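Local coordinates for protein GTP cyclohydrolase 1 type 2 homolog (Staphylococcus aureus subsp. aureus, PDB 3LNL) that is of unknown function but forms a toroid-shaped hexamer whose subunits each carry a two-zinc centre of the NIF3 family, at residues Ala8-Leu13 with Asn97-His102; His16-Ser21 with Met345-Ile350; Ile66-Leu71 with Thr103-Asn108. The protein carries 2 engineered substitutions. All coordinates share one frame; numbering follows the deposited sequence.

Contact 1 of 3, residues Ala8-Leu13 with Asn97-His102; sequences ADLMTL and NLIAMH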
loop_
_atom_site.group_PDB
_atom_site.type_symbol
_atom_site.label_atom_id
_atom_site.label_comp_id
_atom_site.label_asym_id
_atom_site.label_seq_id
_atom_site.Cartn_x
_atom_site.Cartn_y
_atom_site.Cartn_z
ATOM N N ALA B 8 33.908 9.740 17.659
ATOM C CA ALA B 8 32.737 10.324 18.308
ATOM C C ALA B 8 32.789 11.875 18.309
ATOM O O ALA B 8 31.801 12.528 18.009
ATOM C CB ALA B 8 32.582 9.775 19.755
ATOM N N ASP B 9 33.972 12.438 18.587
ATOM C CA ASP B 9 34.189 13.906 18.558
ATOM C C ASP B 9 34.019 14.425 17.127
ATOM O O ASP B 9 33.377 15.462 16.907
ATOM C CB ASP B 9 35.581 14.300 19.081
ATOM C CG ASP B 9 35.848 13.764 20.464
ATOM O OD1 ASP B 9 35.163 14.254 21.366
ATOM O OD2 ASP B 9 36.727 12.876 20.638
ATOM N N LEU B 10 34.578 13.715 16.155
ATOM C CA LEU B 10 34.429 14.165 14.787
ATOM C C LEU B 10 32.946 14.163 14.383
ATOM O O LEU B 10 32.457 15.099 13.723
ATOM C CB LEU B 10 35.228 13.298 13.836
ATOM C CG LEU B 10 35.132 13.617 12.325
ATOM C CD1 LEU B 10 35.579 15.084 12.002
ATOM C CD2 LEU B 10 35.951 12.595 11.441
ATOM N N MET B 11 32.218 13.106 14.737
ATOM C CA MET B 11 30.798 13.023 14.409
ATOM C C MET B 11 29.999 14.199 14.959
ATOM O O MET B 11 29.108 14.754 14.272
ATOM C CB MET B 11 30.209 11.710 14.907
ATOM C CG MET B 11 30.696 10.510 14.062
ATOM S SD MET B 11 30.102 10.579 12.356
ATOM C CE MET B 11 28.367 10.639 12.530
ATOM N N THR B 12 30.276 14.576 16.207
ATOM C CA THR B 12 29.613 15.738 16.818
ATOM C C THR B 12 29.895 17.019 16.026
ATOM O O THR B 12 29.003 17.829 15.799
ATOM C CB THR B 12 30.065 15.925 18.291
ATOM O OG1 THR B 12 29.801 14.717 19.019
ATOM C CG2 THR B 12 29.346 17.088 18.928
ATOM N N LEU B 13 31.130 17.201 15.588
ATOM C CA LEU B 13 31.483 18.390 14.823
ATOM C C LEU B 13 30.789 18.393 13.470
ATOM O O LEU B 13 30.197 19.391 13.077
ATOM C CB LEU B 13 33.004 18.463 14.662
ATOM C CG LEU B 13 33.595 19.690 13.940
ATOM C CD1 LEU B 13 33.112 20.967 14.639
ATOM C CD2 LEU B 13 35.125 19.594 13.979
ATOM N N ASN B 97 37.762 3.865 9.394
ATOM C CA ASN B 97 36.430 4.293 9.657
ATOM C C ASN B 97 35.868 5.061 8.454
ATOM O O ASN B 97 36.555 5.899 7.876
ATOM C CB ASN B 97 36.432 5.226 10.870
ATOM C CG ASN B 97 37.130 4.643 12.048
ATOM O OD1 ASN B 97 36.578 3.780 12.716
ATOM N ND2 ASN B 97 38.358 5.109 12.320
ATOM N N LEU B 98 34.600 4.820 8.138
ATOM C CA LEU B 98 33.940 5.400 6.985
ATOM C C LEU B 98 32.667 6.087 7.449
ATOM O O LEU B 98 31.765 5.431 7.972
ATOM C CB LEU B 98 33.601 4.324 5.922
ATOM C CG LEU B 98 32.810 4.876 4.708
ATOM C CD1 LEU B 98 33.656 5.967 3.929
ATOM C CD2 LEU B 98 32.334 3.778 3.760
ATOM N N ILE B 99 32.593 7.382 7.197
ATOM C CA ILE B 99 31.406 8.187 7.489
ATOM C C ILE B 99 30.810 8.675 6.163
ATOM O O ILE B 99 31.544 9.074 5.266
ATOM C CB ILE B 99 31.822 9.447 8.332
ATOM C CG1 ILE B 99 32.378 9.001 9.704
ATOM C CG2 ILE B 99 30.669 10.509 8.408
ATOM C CD1 ILE B 99 33.271 10.134 10.439
ATOM N N ALA B 100 29.488 8.611 6.040
ATOM C CA ALA B 100 28.812 9.091 4.878
ATOM C C ALA B 100 28.079 10.385 5.234
ATOM O O ALA B 100 27.242 10.430 6.165
ATOM C CB ALA B 100 27.758 8.064 4.356
ATOM N N MET B 101 28.388 11.426 4.484
ATOM C CA MET B 101 27.653 12.691 4.554
ATOM C C MET B 101 26.965 12.827 3.221
ATOM O O MET B 101 27.523 13.442 2.270
ATOM C CB MET B 101 28.635 13.848 4.849
ATOM C CG MET B 101 29.236 13.782 6.292
ATOM S SD MET B 101 30.385 15.147 6.498
ATOM C CE MET B 101 29.220 16.489 6.880
ATOM N N HIS B 102 25.754 12.233 3.141
ATOM C CA HIS B 102 25.081 12.095 1.876
ATOM C C HIS B 102 24.050 13.193 1.662
ATOM O O HIS B 102 24.451 14.346 1.484
ATOM C CB HIS B 102 24.508 10.704 1.676
ATOM C CG HIS B 102 24.075 10.450 0.276
ATOM N ND1 HIS B 102 22.982 9.664 -0.041
ATOM C CD2 HIS B 102 24.560 10.929 -0.898
ATOM C CE1 HIS B 102 22.834 9.648 -1.363
ATOM N NE2 HIS B 102 23.766 10.418 -1.905
#
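Helix 7-17 packs on the five-stranded mixed sheet of the NIF3 fold here, with L10 and M11 straddling the end of I99, a side chain of strand 97-100. The contact is apolar, and no hydrogen bond crosses between the two segments. I99 points at the helix and carries the strand's share of the packing. Its CG1 branch lies anti to the carbonyl carbon (chi1 -64°) and runs on nearly extended, which drives the terminal CD1 into the gap between the two helix residues. L10 meets it with one methyl: CD2 stands 3.8 Å from I99 CD1, the two side chains crossing at a slant. M11 uses its sulfur instead, SD lying 3.7 Å from I99 CD1 and 3.8 Å from I99 CG1. The same sulfur is 4.0 Å from I99 CG2, so it rests alongside both branches of the isoleucine rather than on a single methyl. Although the CB of M11 does not point straight at the strand, bends at chi2 and chi3 (-66° and -57°) fold the thioether back to run past I99 in the opposite direction. The main chains stay well apart, M11 CA and I99 CA being 8.5 Å from each other, and side chains alone bridge that gap. Beyond the two segments, L14, one turn further along the helix, also touches I99, while M11 packs on F20 in the loop that follows. L10 reaches T64 of strand 64-67 and, on another side, L344 and F348 of helix 336-350. Strand 97-100 itself runs between strand 64-67, its parallel neighbour, and strand 30-32, its antiparallel one, so helix 7-17 and helix 336-350 both pack on this sheet, and L10 sits where the two helices meet over it.

Contact 2 of 3, residues His16-Ser21 with Met345-Ile350; sequences HHVPFS and MNWFNI
A face-to-face aromatic stack joins H17, at the C-terminal end of helix 7-17, to W347 of helix 336-350, tying together two helices of the NIF3 fold. The tight part is the ring overlap. The imidazole lies over the five-membered ring of W347 with centroids 3.5 Å apart and planes within 1° of parallel. H17 CB continues the coverage over the six-membered ring as a CH-pi contact, with CB 3.7 Å from that centroid. With CG beside the backbone N (chi1 -66°), the imidazole is laid over the five-membered ring, while CB, fixed by the main chain, falls over the six-membered one. H16 CD2 closes on the face opposite W347, so the imidazole is held between the two. On the buried side V18, just beyond the helix, sets its CG2 3.6 Å from W347 CH2, approaching obliquely, while the same valine also packs on M101 and L105. The other flank is looser. At this margin a water sits in the plane of the imidazole, 2.8 Å from H17 NE2, and donates a longer hydrogen bond of 3.3 Å to W347 O.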
loop_
_atom_site.group_PDB
_atom_site.type_symbol
_atom_site.label_atom_id
_atom_site.label_comp_id
_atom_site.label_asym_id
_atom_site.label_seq_id
_atom_site.Cartn_x
_atom_site.Cartn_y
_atom_site.Cartn_z
ATOM N N HIS B 16 27.153 19.141 13.861
ATOM C CA HIS B 16 26.915 20.539 14.183
ATOM C C HIS B 16 26.771 21.356 12.889
ATOM O O HIS B 16 25.834 22.115 12.741
ATOM C CB HIS B 16 28.040 21.076 15.074
ATOM C CG HIS B 16 27.902 22.523 15.404
ATOM N ND1 HIS B 16 26.999 22.987 16.327
ATOM C CD2 HIS B 16 28.506 23.617 14.883
ATOM C CE1 HIS B 16 27.061 24.306 16.376
ATOM N NE2 HIS B 16 27.955 24.715 15.495
ATOM N N HIS B 17 27.690 21.169 11.943
ATOM C CA HIS B 17 27.704 21.991 10.757
ATOM C C HIS B 17 26.837 21.471 9.624
ATOM O O HIS B 17 26.362 22.272 8.817
ATOM C CB HIS B 17 29.146 22.202 10.282
ATOM C CG HIS B 17 29.995 22.994 11.229
ATOM N ND1 HIS B 17 29.913 24.368 11.345
ATOM C CD2 HIS B 17 30.973 22.602 12.087
ATOM C CE1 HIS B 17 30.795 24.784 12.247
ATOM N NE2 HIS B 17 31.444 23.731 12.716
ATOM N N VAL B 18 26.613 20.155 9.549
ATOM C CA VAL B 18 25.870 19.542 8.436
ATOM C C VAL B 18 24.968 18.462 9.025
ATOM O O VAL B 18 25.269 17.249 8.958
ATOM C CB VAL B 18 26.816 18.915 7.369
ATOM C CG1 VAL B 18 26.031 18.377 6.141
ATOM C CG2 VAL B 18 27.939 19.902 6.913
ATOM N N PRO B 19 23.900 18.900 9.696
ATOM C CA PRO B 19 23.204 17.991 10.610
ATOM C C PRO B 19 22.708 16.724 9.927
ATOM O O PRO B 19 22.015 16.808 8.906
ATOM C CB PRO B 19 22.014 18.802 11.100
ATOM C CG PRO B 19 22.320 20.215 10.791
ATOM C CD PRO B 19 23.476 20.302 9.852
ATOM N N PHE B 20 23.001 15.574 10.538
ATOM C CA PHE B 20 22.617 14.309 9.927
ATOM C C PHE B 20 21.098 14.179 9.803
ATOM O O PHE B 20 20.608 13.503 8.896
ATOM C CB PHE B 20 23.240 13.159 10.683
ATOM C CG PHE B 20 24.710 13.057 10.437
ATOM C CD1 PHE B 20 25.616 13.604 11.318
ATOM C CD2 PHE B 20 25.182 12.505 9.252
ATOM C CE1 PHE B 20 26.977 13.545 11.072
ATOM C CE2 PHE B 20 26.543 12.448 8.982
ATOM C CZ PHE B 20 27.447 12.956 9.893
ATOM N N SER B 21 20.366 14.882 10.671
ATOM C CA SER B 21 18.918 14.873 10.660
ATOM C C SER B 21 18.312 15.533 9.395
ATOM O O SER B 21 17.147 15.326 9.091
ATOM C CB SER B 21 18.401 15.594 11.933
ATOM O OG SER B 21 18.569 17.025 11.858
ATOM N N MET B 345 38.679 21.655 7.164
ATOM C CA MET B 345 39.883 22.369 7.588
ATOM C C MET B 345 39.522 23.625 8.373
ATOM O O MET B 345 40.155 23.942 9.381
ATOM C CB MET B 345 40.728 22.751 6.381
ATOM C CG MET B 345 41.384 21.570 5.735
ATOM S SD MET B 345 42.695 22.008 4.594
ATOM C CE MET B 345 41.951 23.339 3.599
ATOM N N ASN B 346 38.502 24.325 7.901
ATOM C CA ASN B 346 38.006 25.519 8.582
ATOM C C ASN B 346 37.376 25.194 9.931
ATOM O O ASN B 346 37.662 25.858 10.938
ATOM C CB ASN B 346 36.959 26.245 7.723
ATOM C CG ASN B 346 36.494 27.527 8.380
ATOM O OD1 ASN B 346 37.328 28.303 8.890
ATOM N ND2 ASN B 346 35.167 27.742 8.445
ATOM N N TRP B 347 36.511 24.177 9.958
ATOM C CA TRP B 347 35.897 23.764 11.227
ATOM C C TRP B 347 36.960 23.320 12.242
ATOM O O TRP B 347 36.865 23.632 13.461
ATOM C CB TRP B 347 34.878 22.638 11.024
ATOM C CG TRP B 347 33.805 22.978 10.086
ATOM C CD1 TRP B 347 33.310 24.230 9.812
ATOM C CD2 TRP B 347 33.053 22.059 9.270
ATOM N NE1 TRP B 347 32.329 24.132 8.839
ATOM C CE2 TRP B 347 32.140 22.820 8.511
ATOM C CE3 TRP B 347 33.082 20.676 9.096
ATOM C CZ2 TRP B 347 31.262 22.242 7.601
ATOM C CZ3 TRP B 347 32.229 20.100 8.185
ATOM C CH2 TRP B 347 31.313 20.890 7.448
ATOM N N PHE B 348 37.983 22.613 11.754
ATOM C CA PHE B 348 39.063 22.178 12.617
ATOM C C PHE B 348 39.893 23.378 13.131
ATOM O O PHE B 348 40.352 23.348 14.253
ATOM C CB PHE B 348 40.017 21.223 11.900
ATOM C CG PHE B 348 39.543 19.768 11.794
ATOM C CD1 PHE B 348 40.319 18.853 11.057
ATOM C CD2 PHE B 348 38.372 19.313 12.401
ATOM C CE1 PHE B 348 39.926 17.508 10.937
ATOM C CE2 PHE B 348 37.961 17.970 12.283
ATOM C CZ PHE B 348 38.732 17.077 11.536
ATOM N N ASN B 349 40.113 24.381 12.280
ATOM C CA ASN B 349 40.837 25.577 12.682
ATOM C C ASN B 349 40.108 26.230 13.857
ATOM O O ASN B 349 40.677 26.426 14.905
ATOM C CB ASN B 349 40.970 26.576 11.539
ATOM C CG ASN B 349 41.676 27.853 11.990
ATOM O OD1 ASN B 349 42.843 27.795 12.346
ATOM N ND2 ASN B 349 40.979 28.994 11.981
ATOM N N ILE B 350 38.824 26.480 13.688
ATOM C CA ILE B 350 38.002 27.006 14.764
ATOM C C ILE B 350 38.182 26.223 16.056
ATOM O O ILE B 350 38.293 26.803 17.094
ATOM C CB ILE B 350 36.497 27.026 14.413
ATOM C CG1 ILE B 350 36.244 27.838 13.170
ATOM C CG2 ILE B 350 35.674 27.573 15.605
ATOM C CD1 ILE B 350 36.548 29.275 13.241
HETATM O O HOH W 1 33.741 24.314 14.177
#

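Contact 3 of 3, residues Ile66-Leu71 with Thr103-Asn108; sequences ISHHPL and TNLDVN. With ZN (zinc ion), chain G; ZN (zinc ion), chain F.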
loop_
_atom_site.group_PDB
_atom_site.type_symbol
_atom_site.label_atom_id
_atom_site.label_comp_id
_atom_site.label_asym_id
_atom_site.label_seq_id
_atom_site.Cartn_x
_atom_site.Cartn_y
_atom_site.Cartn_z
ATOM N N ILE B 66 35.612 10.198 4.831
ATOM C CA ILE B 66 34.279 10.752 4.708
ATOM C C ILE B 66 33.872 10.792 3.212
ATOM O O ILE B 66 34.469 11.524 2.409
ATOM C CB ILE B 66 34.185 12.182 5.256
ATOM C CG1 ILE B 66 34.601 12.256 6.720
ATOM C CG2 ILE B 66 32.668 12.675 5.115
ATOM C CD1 ILE B 66 34.669 13.686 7.290
ATOM N N SER B 67 32.859 10.014 2.846
ATOM C CA SER B 67 32.380 9.985 1.485
ATOM C C SER B 67 31.035 10.692 1.414
ATOM O O SER B 67 30.373 10.878 2.438
ATOM C CB SER B 67 32.257 8.532 0.964
ATOM O OG SER B 67 31.159 7.843 1.591
ATOM N N HIS B 68 30.662 11.115 0.207
ATOM C CA HIS B 68 29.332 11.615 -0.033
ATOM C C HIS B 68 28.364 10.435 -0.166
ATOM O O HIS B 68 27.402 10.317 0.591
ATOM C CB HIS B 68 29.284 12.481 -1.283
ATOM C CG HIS B 68 27.948 13.084 -1.551
ATOM N ND1 HIS B 68 27.181 13.666 -0.569
ATOM C CD2 HIS B 68 27.236 13.195 -2.694
ATOM C CE1 HIS B 68 26.084 14.163 -1.111
ATOM N NE2 HIS B 68 26.030 13.789 -2.380
ATOM N N HIS B 69 28.660 9.525 -1.078
ATOM C CA HIS B 69 27.778 8.411 -1.323
ATOM C C HIS B 69 28.004 7.342 -0.245
ATOM O O HIS B 69 29.153 7.021 0.075
ATOM C CB HIS B 69 27.992 7.827 -2.692
ATOM C CG HIS B 69 27.550 8.729 -3.809
ATOM N ND1 HIS B 69 28.139 8.701 -5.056
ATOM C CD2 HIS B 69 26.600 9.684 -3.862
ATOM C CE1 HIS B 69 27.552 9.596 -5.833
ATOM N NE2 HIS B 69 26.559 10.149 -5.162
ATOM N N PRO B 70 26.931 6.769 0.277
ATOM C CA PRO B 70 27.064 5.765 1.331
ATOM C C PRO B 70 27.471 4.424 0.715
ATOM O O PRO B 70 26.806 3.887 -0.163
ATOM C CB PRO B 70 25.653 5.730 1.960
ATOM C CG PRO B 70 24.762 6.203 0.919
ATOM C CD PRO B 70 25.530 7.129 0.046
ATOM N N LEU B 71 28.572 3.858 1.184
ATOM C CA LEU B 71 29.065 2.615 0.638
ATOM C C LEU B 71 28.064 1.497 0.941
ATOM O O LEU B 71 27.941 0.540 0.165
ATOM C CB LEU B 71 30.411 2.291 1.257
ATOM C CG LEU B 71 31.153 1.029 0.829
ATOM C CD1 LEU B 71 31.459 1.063 -0.708
ATOM C CD2 LEU B 71 32.416 0.829 1.659
ATOM N N THR B 103 22.746 12.901 1.751
ATOM C CA THR B 103 21.781 13.934 1.407
ATOM C C THR B 103 21.815 15.115 2.406
ATOM O O THR B 103 21.465 16.197 2.010
ATOM C CB THR B 103 20.353 13.416 1.176
ATOM O OG1 THR B 103 19.866 12.768 2.351
ATOM C CG2 THR B 103 20.293 12.452 -0.054
ATOM N N ASN B 104 22.266 14.940 3.661
ATOM C CA ASN B 104 22.572 16.121 4.503
ATOM C C ASN B 104 23.527 17.130 3.857
ATOM O O ASN B 104 23.359 18.345 3.989
ATOM C CB ASN B 104 22.976 15.776 5.972
ATOM C CG ASN B 104 24.123 14.794 6.064
ATOM O OD1 ASN B 104 24.230 13.846 5.255
ATOM N ND2 ASN B 104 25.025 15.031 7.041
ATOM N N LEU B 105 24.495 16.647 3.105
ATOM C CA LEU B 105 25.388 17.560 2.390
ATOM C C LEU B 105 24.761 18.099 1.103
ATOM O O LEU B 105 25.093 19.208 0.708
ATOM C CB LEU B 105 26.724 16.865 2.101
ATOM C CG LEU B 105 27.878 17.763 1.690
ATOM C CD1 LEU B 105 28.388 18.611 2.876
ATOM C CD2 LEU B 105 28.982 16.816 1.105
ATOM N N ASP B 106 23.860 17.334 0.461
ATOM C CA ASP B 106 23.114 17.824 -0.722
ATOM C C ASP B 106 22.227 19.015 -0.393
ATOM O O ASP B 106 21.987 19.855 -1.263
ATOM C CB ASP B 106 22.263 16.719 -1.386
ATOM C CG ASP B 106 23.120 15.714 -2.153
ATOM O OD1 ASP B 106 23.977 16.214 -2.939
ATOM O OD2 ASP B 106 22.937 14.463 -1.976
ATOM N N VAL B 107 21.743 19.086 0.850
ATOM C CA VAL B 107 20.786 20.107 1.235
ATOM C C VAL B 107 21.366 21.216 2.115
ATOM O O VAL B 107 20.678 22.170 2.492
ATOM C CB VAL B 107 19.565 19.510 1.940
ATOM C CG1 VAL B 107 18.885 18.404 1.054
ATOM C CG2 VAL B 107 19.924 19.037 3.395
ATOM N N ASN B 108 22.655 21.144 2.386
ATOM C CA ASN B 108 23.297 22.109 3.264
ATOM C C ASN B 108 23.587 23.437 2.538
ATOM O O ASN B 108 24.059 23.417 1.383
ATOM C CB ASN B 108 24.603 21.522 3.738
ATOM C CG ASN B 108 25.177 22.292 4.881
ATOM O OD1 ASN B 108 26.000 23.200 4.679
ATOM N ND2 ASN B 108 24.712 21.963 6.104
HETATM ZN ZN ZN G . 24.366 14.219 -3.781
HETATM ZN ZN ZN F . 24.837 11.391 -5.835
HETATM O O HOH W 2 23.676 9.517 -5.428
HETATM O O HOH W 3 22.826 12.125 -6.443
HETATM O O HOH W 4 24.069 12.161 -3.965
HETATM O O HOH W 5 22.719 14.078 -5.222
#
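The D106 carboxylate lies at the edge of the H68 imidazole, near the ring plane, with the two planes turned 82° apart, in the dinuclear zinc centre of the NIF3 fold. H102 meets the H68 ring edge-to-face, and L105 CD2 comes up obliquely, 4.0 Å from H68 ND1. At the in-plane edge of the H69 ring lies water 4, while H312 and H313 of a neighbouring subunit approach that ring as well. No hydrogen bond joins H68 to D106; the zinc of chain G is what brings the two groups together. H68 NE2 binds it at 2.2 Å, and D106 chelates it through OD1 at 2.2 Å and OD2 at 2.3 Å. A chi1 of -177°, which swings the H68 ring away from the main-chain N, carries NE2 to the metal, and M101 O holds ND1, fixing the ring's rotation. The second zinc, of chain F, takes H69 NE2, whose ring is steadied at ND1 by D48. Water 4 bridges the pair, and E333 binds both metals; H330 completes the second site. Behind the ligands S67 OG donates to H69 O at 2.6 Å, coming from above the carbonyl plane, 39° out of it.

The two zinc ions, 3.5 Å apart, are the reference point for all three contacts. Contact 3 binds them directly. Contact 1 lies behind it in the same sheet, the I99 side chain about 10 Å from that of H68; its strand leads through M101 and H102 into helix 103-106, and M101 N hydrogen-bonds to S67 O at 2.9 Å. Contact 2 lies one layer out, tied to helix 103-106 by V18 O, which accepts from N104 ND2 at 2.9 Å, and the V18 side chain is about 11 Å from a zinc. Contacts 1 and 2 share helix 7-17, have centres about 10 Å apart, and meet where M101 CE packs 3.5 Å from V18 CB.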